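DMATS type aromatic prenyltransferase (Micromonospora olivasterospora, PDB 6ZRY) probably transfers a dimethylallyl group to C6 of the indole ring of tryptophan, inside an ABBA-barrel fold. Local coordinates at residues E218-A228 / R251-Y262; E238-G248 / R293-Y301. All coordinates share one frame; numbering follows the deposited sequence.

Contact 1: residues E218-A228 / R251-Y262; sequences EAEVWDVTRAA and RRFDGRPLVGSY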
# COMPACT_ATOMS: atom_id res chain seq x y z
N GLU A 218 5.51 -5.90 -16.82
CA GLU A 218 5.42 -6.99 -17.83
C GLU A 218 6.41 -8.10 -17.45
O GLU A 218 7.37 -8.35 -18.21
CB GLU A 218 5.72 -6.45 -19.23
CG GLU A 218 4.64 -5.52 -19.75
CD GLU A 218 5.19 -4.28 -20.43
OE1 GLU A 218 4.87 -4.05 -21.62
OE2 GLU A 218 5.95 -3.55 -19.77
N ALA A 219 6.21 -8.70 -16.29
CA ALA A 219 7.23 -9.53 -15.63
C ALA A 219 6.79 -10.99 -15.63
O ALA A 219 5.56 -11.28 -15.42
CB ALA A 219 7.49 -9.03 -14.22
N GLU A 220 7.76 -11.87 -15.82
CA GLU A 220 7.62 -13.32 -15.57
C GLU A 220 7.72 -13.57 -14.07
O GLU A 220 8.60 -12.96 -13.43
CB GLU A 220 8.72 -14.10 -16.30
CG GLU A 220 8.70 -13.90 -17.80
CD GLU A 220 7.61 -14.67 -18.52
OE1 GLU A 220 6.80 -15.35 -17.83
OE2 GLU A 220 7.57 -14.58 -19.77
N VAL A 221 6.88 -14.44 -13.53
CA VAL A 221 6.95 -14.87 -12.10
C VAL A 221 8.37 -15.42 -11.83
O VAL A 221 8.86 -15.24 -10.74
CB VAL A 221 5.83 -15.87 -11.74
CG1 VAL A 221 5.88 -17.14 -12.55
CG2 VAL A 221 5.84 -16.22 -10.27
N TRP A 222 8.98 -16.10 -12.80
CA TRP A 222 10.40 -16.57 -12.71
C TRP A 222 11.31 -15.42 -12.29
O TRP A 222 12.15 -15.59 -11.38
CB TRP A 222 10.81 -17.14 -14.05
CG TRP A 222 12.23 -17.57 -14.16
CD1 TRP A 222 13.25 -16.86 -14.73
CD2 TRP A 222 12.80 -18.84 -13.78
NE1 TRP A 222 14.41 -17.59 -14.73
CE2 TRP A 222 14.17 -18.80 -14.14
CE3 TRP A 222 12.32 -19.99 -13.14
CZ2 TRP A 222 15.04 -19.87 -13.89
CZ3 TRP A 222 13.18 -21.05 -12.91
CH2 TRP A 222 14.53 -20.99 -13.28
N ASP A 223 11.17 -14.28 -12.93
CA ASP A 223 12.04 -13.10 -12.70
C ASP A 223 11.69 -12.42 -11.37
O ASP A 223 12.59 -12.00 -10.70
CB ASP A 223 11.97 -12.13 -13.87
CG ASP A 223 12.58 -12.66 -15.16
OD1 ASP A 223 13.69 -13.25 -15.09
OD2 ASP A 223 11.94 -12.46 -16.25
N VAL A 224 10.40 -12.30 -11.03
CA VAL A 224 9.99 -11.66 -9.78
C VAL A 224 10.47 -12.52 -8.59
O VAL A 224 10.89 -11.95 -7.58
CB VAL A 224 8.48 -11.42 -9.77
CG1 VAL A 224 8.01 -10.90 -8.44
CG2 VAL A 224 8.07 -10.47 -10.89
N THR A 225 10.40 -13.84 -8.68
CA THR A 225 10.87 -14.74 -7.58
C THR A 225 12.39 -14.75 -7.55
O THR A 225 12.93 -14.96 -6.47
CB THR A 225 10.27 -16.15 -7.67
OG1 THR A 225 10.49 -16.72 -8.96
CG2 THR A 225 8.79 -16.13 -7.37
N ARG A 226 13.07 -14.52 -8.66
CA ARG A 226 14.55 -14.38 -8.65
C ARG A 226 14.91 -13.09 -7.88
O ARG A 226 15.82 -13.13 -7.05
CB ARG A 226 15.14 -14.37 -10.06
CG ARG A 226 16.65 -14.14 -10.07
CD ARG A 226 17.48 -14.99 -9.13
NE ARG A 226 18.85 -14.55 -9.20
CZ ARG A 226 19.32 -13.47 -8.61
NH1 ARG A 226 18.53 -12.74 -7.83
NH2 ARG A 226 20.59 -13.10 -8.80
N ALA A 227 14.18 -12.01 -8.10
CA ALA A 227 14.36 -10.76 -7.32
C ALA A 227 14.10 -11.07 -5.84
O ALA A 227 14.92 -10.72 -4.99
CB ALA A 227 13.48 -9.68 -7.85
N ALA A 228 13.05 -11.83 -5.54
CA ALA A 228 12.69 -12.12 -4.14
C ALA A 228 13.77 -12.96 -3.45
O ALA A 228 13.90 -12.87 -2.22
CB ALA A 228 11.35 -12.81 -4.08
N ARG A 251 1.40 -16.67 -15.98
CA ARG A 251 2.86 -16.69 -15.64
C ARG A 251 3.50 -15.34 -15.99
O ARG A 251 4.49 -14.98 -15.34
CB ARG A 251 3.60 -17.79 -16.39
CG ARG A 251 3.28 -19.22 -15.94
CD ARG A 251 4.31 -20.20 -16.48
NE ARG A 251 5.65 -19.75 -16.09
CZ ARG A 251 6.28 -20.07 -14.96
NH1 ARG A 251 5.72 -20.90 -14.09
NH2 ARG A 251 7.48 -19.56 -14.70
N ARG A 252 3.01 -14.69 -17.05
CA ARG A 252 3.41 -13.32 -17.46
C ARG A 252 2.34 -12.37 -16.98
O ARG A 252 1.24 -12.46 -17.48
CB ARG A 252 3.46 -13.15 -18.98
CG ARG A 252 4.49 -14.00 -19.69
CD ARG A 252 4.86 -13.47 -21.08
NE ARG A 252 4.97 -11.99 -21.21
CZ ARG A 252 5.80 -11.19 -20.51
NH1 ARG A 252 6.60 -11.67 -19.58
NH2 ARG A 252 5.81 -9.89 -20.75
N PHE A 253 2.66 -11.50 -16.05
CA PHE A 253 1.71 -10.50 -15.53
C PHE A 253 1.86 -9.26 -16.42
O PHE A 253 2.52 -8.29 -16.03
CB PHE A 253 1.92 -10.37 -14.02
CG PHE A 253 1.44 -11.57 -13.24
CD1 PHE A 253 2.15 -12.77 -13.22
CD2 PHE A 253 0.25 -11.52 -12.53
CE1 PHE A 253 1.69 -13.86 -12.50
CE2 PHE A 253 -0.20 -12.61 -11.80
CZ PHE A 253 0.52 -13.78 -11.79
N ASP A 254 1.25 -9.33 -17.61
CA ASP A 254 1.29 -8.29 -18.67
C ASP A 254 0.12 -7.32 -18.53
O ASP A 254 0.11 -6.33 -19.28
CB ASP A 254 1.28 -8.93 -20.06
CG ASP A 254 2.61 -9.52 -20.43
OD1 ASP A 254 3.64 -9.12 -19.79
OD2 ASP A 254 2.64 -10.37 -21.35
N GLY A 255 -0.80 -7.57 -17.61
CA GLY A 255 -1.77 -6.56 -17.16
C GLY A 255 -1.13 -5.64 -16.15
O GLY A 255 0.01 -5.21 -16.38
N ARG A 256 -1.80 -5.36 -15.05
CA ARG A 256 -1.23 -4.56 -13.96
C ARG A 256 -0.06 -5.35 -13.39
O ARG A 256 -0.11 -6.59 -13.34
CB ARG A 256 -2.29 -4.19 -12.94
CG ARG A 256 -3.31 -3.22 -13.49
CD ARG A 256 -4.23 -2.73 -12.41
NE ARG A 256 -5.38 -2.01 -12.93
CZ ARG A 256 -5.40 -0.70 -13.23
NH1 ARG A 256 -4.32 0.05 -13.08
NH2 ARG A 256 -6.52 -0.17 -13.70
N PRO A 257 1.05 -4.67 -13.04
CA PRO A 257 2.30 -5.34 -12.73
C PRO A 257 2.34 -5.95 -11.32
O PRO A 257 1.75 -5.39 -10.42
CB PRO A 257 3.34 -4.20 -12.83
CG PRO A 257 2.58 -2.97 -12.45
CD PRO A 257 1.18 -3.20 -12.99
N LEU A 258 3.08 -7.03 -11.16
CA LEU A 258 3.45 -7.55 -9.84
C LEU A 258 4.32 -6.50 -9.14
O LEU A 258 5.11 -5.80 -9.82
CB LEU A 258 4.21 -8.86 -9.98
CG LEU A 258 3.39 -10.04 -10.49
CD1 LEU A 258 4.29 -11.21 -10.77
CD2 LEU A 258 2.30 -10.43 -9.51
N VAL A 259 4.21 -6.45 -7.84
CA VAL A 259 5.00 -5.55 -6.99
C VAL A 259 5.60 -6.37 -5.88
O VAL A 259 4.92 -7.22 -5.31
CB VAL A 259 4.16 -4.39 -6.46
CG1 VAL A 259 4.92 -3.54 -5.48
CG2 VAL A 259 3.64 -3.53 -7.59
N GLY A 260 6.86 -6.13 -5.60
CA GLY A 260 7.54 -6.72 -4.46
C GLY A 260 7.98 -5.68 -3.49
O GLY A 260 8.41 -4.60 -3.94
N SER A 261 7.94 -5.98 -2.20
CA SER A 261 8.51 -5.09 -1.17
C SER A 261 9.57 -5.84 -0.36
O SER A 261 9.47 -7.06 -0.21
CB SER A 261 7.46 -4.46 -0.30
OG SER A 261 6.92 -5.39 0.59
N TYR A 262 10.59 -5.09 0.01
CA TYR A 262 11.80 -5.55 0.71
C TYR A 262 11.92 -4.79 2.00
O TYR A 262 11.87 -3.57 1.98
CB TYR A 262 13.01 -5.30 -0.21
CG TYR A 262 12.93 -6.07 -1.49
CD1 TYR A 262 12.24 -5.57 -2.60
CD2 TYR A 262 13.43 -7.35 -1.56
CE1 TYR A 262 12.11 -6.33 -3.77
CE2 TYR A 262 13.34 -8.10 -2.72
CZ TYR A 262 12.70 -7.59 -3.83
OH TYR A 262 12.62 -8.39 -4.95
O HOH W 1 2.83 -5.10 -16.08
O HOH W 2 4.32 -7.90 -13.65
O HOH W 3 7.73 -16.98 -15.13
O HOH W 4 7.42 -17.80 -17.32
O HOH W 5 10.02 -9.28 -6.10
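Val221 N and Phe253 N each donate a backbone hydrogen bond across the contact, to Arg251 O and Ala219 O, both 3.0 Å long. Between them Glu220 and Arg252 face each other as an antiparallel non-hydrogen-bonded pair. The carboxylate of Glu220, folded back at chi2 (-76°), lies over the aliphatic part of Arg252, and its OE2 makes a salt bridge 3.1 Å from Arg252 NH1, with a weak, bent hydrogen bond. Asp254 also pairs with this guanidinium, by a weak, strongly bent bond from NE to OD2 and an NH2-OD1 approach whose length is doubtful. One face of the Arg251 guanidinium carries Val221 CG1, 3.6 Å from NH2, while water 4 ties Arg251 NE to Glu220 OE1. Deeper in, Val224 CG2 meets Leu258 CD1 at 3.9 Å, and water 5 joins Val224 O to Tyr262 OH.

Outward, backbone bonds of Leu258, Gly260 and Tyr262 to strand 209-220 set the strand on which helix 221-228 rests, and Glu240 of helix 236-247 touches Val221. With Glu220 at the N-cap position, the helix starts beside a salt-bridge network in which one guanidinium probably offsets much of the charge of two carboxylates.

Contact 2: residues E238-G248 / R293-Y301; sequences EIEEFCVVAGG and RVAALLVRY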
# COMPACT_ATOMS: atom_id res chain seq x y z
N GLU A 238 6.77 -21.18 -2.93
CA GLU A 238 5.59 -20.64 -2.21
C GLU A 238 5.14 -19.36 -2.92
O GLU A 238 3.91 -19.16 -3.05
CB GLU A 238 5.92 -20.37 -0.74
CG GLU A 238 4.76 -19.77 0.06
CD GLU A 238 5.09 -19.61 1.54
OE1 GLU A 238 4.24 -19.12 2.28
OE2 GLU A 238 6.24 -19.94 1.92
N ILE A 239 6.09 -18.49 -3.34
CA ILE A 239 5.71 -17.21 -4.00
C ILE A 239 5.04 -17.55 -5.33
O ILE A 239 3.98 -17.01 -5.60
CB ILE A 239 6.91 -16.25 -4.17
CG1 ILE A 239 7.46 -15.81 -2.82
CG2 ILE A 239 6.54 -15.05 -5.03
CD1 ILE A 239 8.86 -15.27 -2.88
N GLU A 240 5.63 -18.47 -6.11
CA GLU A 240 5.03 -18.91 -7.41
C GLU A 240 3.65 -19.51 -7.19
O GLU A 240 2.76 -19.18 -7.98
CB GLU A 240 5.94 -19.89 -8.14
CG GLU A 240 7.22 -19.25 -8.52
CD GLU A 240 7.92 -19.89 -9.69
OE1 GLU A 240 7.95 -21.17 -9.72
OE2 GLU A 240 8.43 -19.11 -10.55
N GLU A 241 3.47 -20.37 -6.18
CA GLU A 241 2.15 -21.00 -5.87
C GLU A 241 1.13 -19.88 -5.60
O GLU A 241 -0.01 -19.95 -6.10
CB GLU A 241 2.24 -21.94 -4.66
CG GLU A 241 2.91 -23.27 -5.00
CD GLU A 241 3.32 -24.16 -3.83
OE1 GLU A 241 3.86 -25.26 -4.09
OE2 GLU A 241 3.12 -23.76 -2.68
N PHE A 242 1.53 -18.89 -4.81
CA PHE A 242 0.66 -17.75 -4.47
C PHE A 242 0.25 -17.02 -5.75
O PHE A 242 -0.94 -16.69 -5.93
CB PHE A 242 1.38 -16.82 -3.50
CG PHE A 242 0.51 -15.73 -2.99
CD1 PHE A 242 -0.34 -15.96 -1.92
CD2 PHE A 242 0.51 -14.50 -3.60
CE1 PHE A 242 -1.15 -14.95 -1.43
CE2 PHE A 242 -0.33 -13.49 -3.12
CZ PHE A 242 -1.13 -13.73 -2.04
N CYS A 243 1.20 -16.79 -6.64
CA CYS A 243 0.97 -16.02 -7.88
C CYS A 243 0.04 -16.81 -8.83
O CYS A 243 -0.86 -16.18 -9.43
CB CYS A 243 2.28 -15.63 -8.55
SG CYS A 243 3.14 -14.29 -7.69
N VAL A 244 0.23 -18.14 -8.95
CA VAL A 244 -0.61 -19.03 -9.80
C VAL A 244 -2.06 -18.97 -9.33
O VAL A 244 -2.93 -18.85 -10.20
CB VAL A 244 -0.09 -20.47 -9.78
CG1 VAL A 244 -1.13 -21.46 -10.33
CG2 VAL A 244 1.21 -20.57 -10.53
N VAL A 245 -2.33 -19.11 -8.03
CA VAL A 245 -3.71 -19.08 -7.50
C VAL A 245 -4.28 -17.68 -7.71
O VAL A 245 -5.37 -17.58 -8.30
CB VAL A 245 -3.76 -19.53 -6.03
CG1 VAL A 245 -5.14 -19.36 -5.43
CG2 VAL A 245 -3.30 -20.98 -5.87
N ALA A 246 -3.57 -16.62 -7.29
CA ALA A 246 -4.10 -15.23 -7.36
C ALA A 246 -4.33 -14.82 -8.83
O ALA A 246 -5.37 -14.18 -9.12
CB ALA A 246 -3.17 -14.27 -6.63
N GLY A 247 -3.41 -15.17 -9.72
CA GLY A 247 -3.44 -14.81 -11.15
C GLY A 247 -4.27 -15.76 -12.02
O GLY A 247 -4.44 -15.46 -13.20
N GLY A 248 -4.78 -16.85 -11.48
CA GLY A 248 -5.62 -17.80 -12.25
C GLY A 248 -4.83 -18.64 -13.26
O GLY A 248 -5.47 -19.20 -14.16
N ARG A 293 -10.72 -16.67 -5.21
CA ARG A 293 -9.27 -16.94 -5.23
C ARG A 293 -8.67 -16.59 -3.89
O ARG A 293 -7.85 -17.35 -3.39
CB ARG A 293 -8.58 -16.16 -6.34
CG ARG A 293 -9.04 -16.56 -7.72
CD ARG A 293 -8.13 -16.01 -8.76
NE ARG A 293 -8.60 -16.29 -10.10
CZ ARG A 293 -8.15 -15.68 -11.21
NH1 ARG A 293 -7.23 -14.73 -11.14
NH2 ARG A 293 -8.69 -15.97 -12.37
N VAL A 294 -9.02 -15.45 -3.34
CA VAL A 294 -8.46 -14.99 -2.07
C VAL A 294 -8.91 -15.94 -0.97
O VAL A 294 -8.10 -16.30 -0.16
CB VAL A 294 -8.85 -13.54 -1.77
CG1 VAL A 294 -8.40 -13.13 -0.37
CG2 VAL A 294 -8.29 -12.59 -2.83
N ALA A 295 -10.17 -16.35 -0.97
CA ALA A 295 -10.67 -17.37 -0.02
C ALA A 295 -9.85 -18.66 -0.12
O ALA A 295 -9.49 -19.23 0.95
CB ALA A 295 -12.14 -17.61 -0.25
N ALA A 296 -9.53 -19.11 -1.31
CA ALA A 296 -8.69 -20.33 -1.50
C ALA A 296 -7.33 -20.13 -0.84
O ALA A 296 -6.78 -21.08 -0.20
CB ALA A 296 -8.57 -20.66 -2.97
N LEU A 297 -6.75 -18.94 -0.99
CA LEU A 297 -5.43 -18.65 -0.42
C LEU A 297 -5.54 -18.63 1.09
O LEU A 297 -4.71 -19.24 1.74
CB LEU A 297 -4.89 -17.34 -0.99
CG LEU A 297 -4.45 -17.43 -2.44
CD1 LEU A 297 -4.22 -16.07 -3.05
CD2 LEU A 297 -3.20 -18.28 -2.58
N LEU A 298 -6.55 -17.94 1.63
CA LEU A 298 -6.75 -17.88 3.10
C LEU A 298 -6.94 -19.30 3.67
O LEU A 298 -6.33 -19.61 4.73
CB LEU A 298 -7.94 -16.99 3.43
CG LEU A 298 -7.74 -15.49 3.22
CD1 LEU A 298 -8.99 -14.74 3.65
CD2 LEU A 298 -6.55 -14.97 3.98
N VAL A 299 -7.73 -20.14 3.00
CA VAL A 299 -7.99 -21.53 3.47
C VAL A 299 -6.67 -22.31 3.49
O VAL A 299 -6.41 -23.00 4.49
CB VAL A 299 -9.06 -22.23 2.63
CG1 VAL A 299 -9.03 -23.75 2.79
CG2 VAL A 299 -10.43 -21.68 2.95
N ARG A 300 -5.88 -22.21 2.43
CA ARG A 300 -4.56 -22.91 2.32
C ARG A 300 -3.66 -22.50 3.51
O ARG A 300 -2.95 -23.35 4.04
CB ARG A 300 -3.91 -22.65 0.96
CG ARG A 300 -2.59 -23.38 0.73
CD ARG A 300 -2.01 -23.14 -0.68
NE ARG A 300 -2.94 -23.56 -1.74
CZ ARG A 300 -2.66 -23.65 -3.06
NH1 ARG A 300 -1.44 -23.38 -3.51
NH2 ARG A 300 -3.61 -24.03 -3.91
N TYR A 301 -3.74 -21.24 3.96
CA TYR A 301 -2.87 -20.69 5.02
C TYR A 301 -3.49 -20.89 6.40
O TYR A 301 -2.90 -20.41 7.38
CB TYR A 301 -2.55 -19.23 4.70
CG TYR A 301 -1.42 -19.13 3.72
CD1 TYR A 301 -0.11 -19.21 4.16
CD2 TYR A 301 -1.65 -19.03 2.36
CE1 TYR A 301 0.96 -19.14 3.27
CE2 TYR A 301 -0.60 -18.98 1.45
CZ TYR A 301 0.71 -19.02 1.92
OH TYR A 301 1.78 -18.98 1.06
O HOH W 6 1.68 -19.86 -1.48
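Helices 238-247 and 293-300 run roughly antiparallel, their axes 9.1 Å apart at closest approach and 148° between directions, with Ala246 and Arg293 nearest in backbone. Leu297 fills the middle: its CD1 lies 3.6 Å from Phe242 CE1, oblique to the ring, and its CD2 lies 3.6 Å from Val245 CG1 as the two side chains run alongside, ends pointing opposite ways. The CB of Ala246 also touches Leu297 CD1. On the outer side, Val245 CG2 lies 3.6 Å from Arg300 NH2; the Arg300 chain bends at chi3 (-58°), and its guanidinium meets the valine methyl obliquely, from the opposite direction.

These are two of the helices that ring the antiparallel strands of the ABBA-barrel, and Leu332 of strand 327-333 touches Phe242, Glu238 and Tyr301 from the barrel side.

At the end of helix 238-247, Gly248 closes a Schellman motif with positive phi. Arg293, with a straight chain out to NE, lays its guanidinium over this turn, Gly248 CA sitting above the centre of one face. Its NH1 donates a 2.8 Å hydrogen bond to Ala246 O from above the carbonyl plane, and Glu289 and the backbone oxygen of Tyr283 also bind this guanidinium. At the other end Tyr301 OH donates to the anti lone pair of Glu238 OE1 over 2.7 Å, that oxygen lying in the ring plane, at its edge. CG anti to the backbone N (chi1 178°) and a straight chain beyond bring the Glu238 carboxylate there; water 6 donates to Tyr301 OH and Glu238 O, giving the phenol oxygen two bonds.

Contacts 1 and 2 sit in the same half of the molecule, their centres about 15 Å apart, and their segments alternate along the sequence: 218-228, 238-248, 251-262, then 293-301. Helix 236-247 joins them. It follows helix 221-228 and packs against it through Ile239, whose CG2 is 3.4 Å from Thr225 CG2, then leads into strand 252-253, where Phe253 CZ comes within 3.6 Å of Cys243 O. Contact 1 thus attaches helix 221-228 to the strands of the barrel, and contact 2 continues the outer layer to helix 287-300. Contact 1 ties the helical coat to the barrel wall, contact 2 lies within the coat, and both are away from the tryptophan pocket.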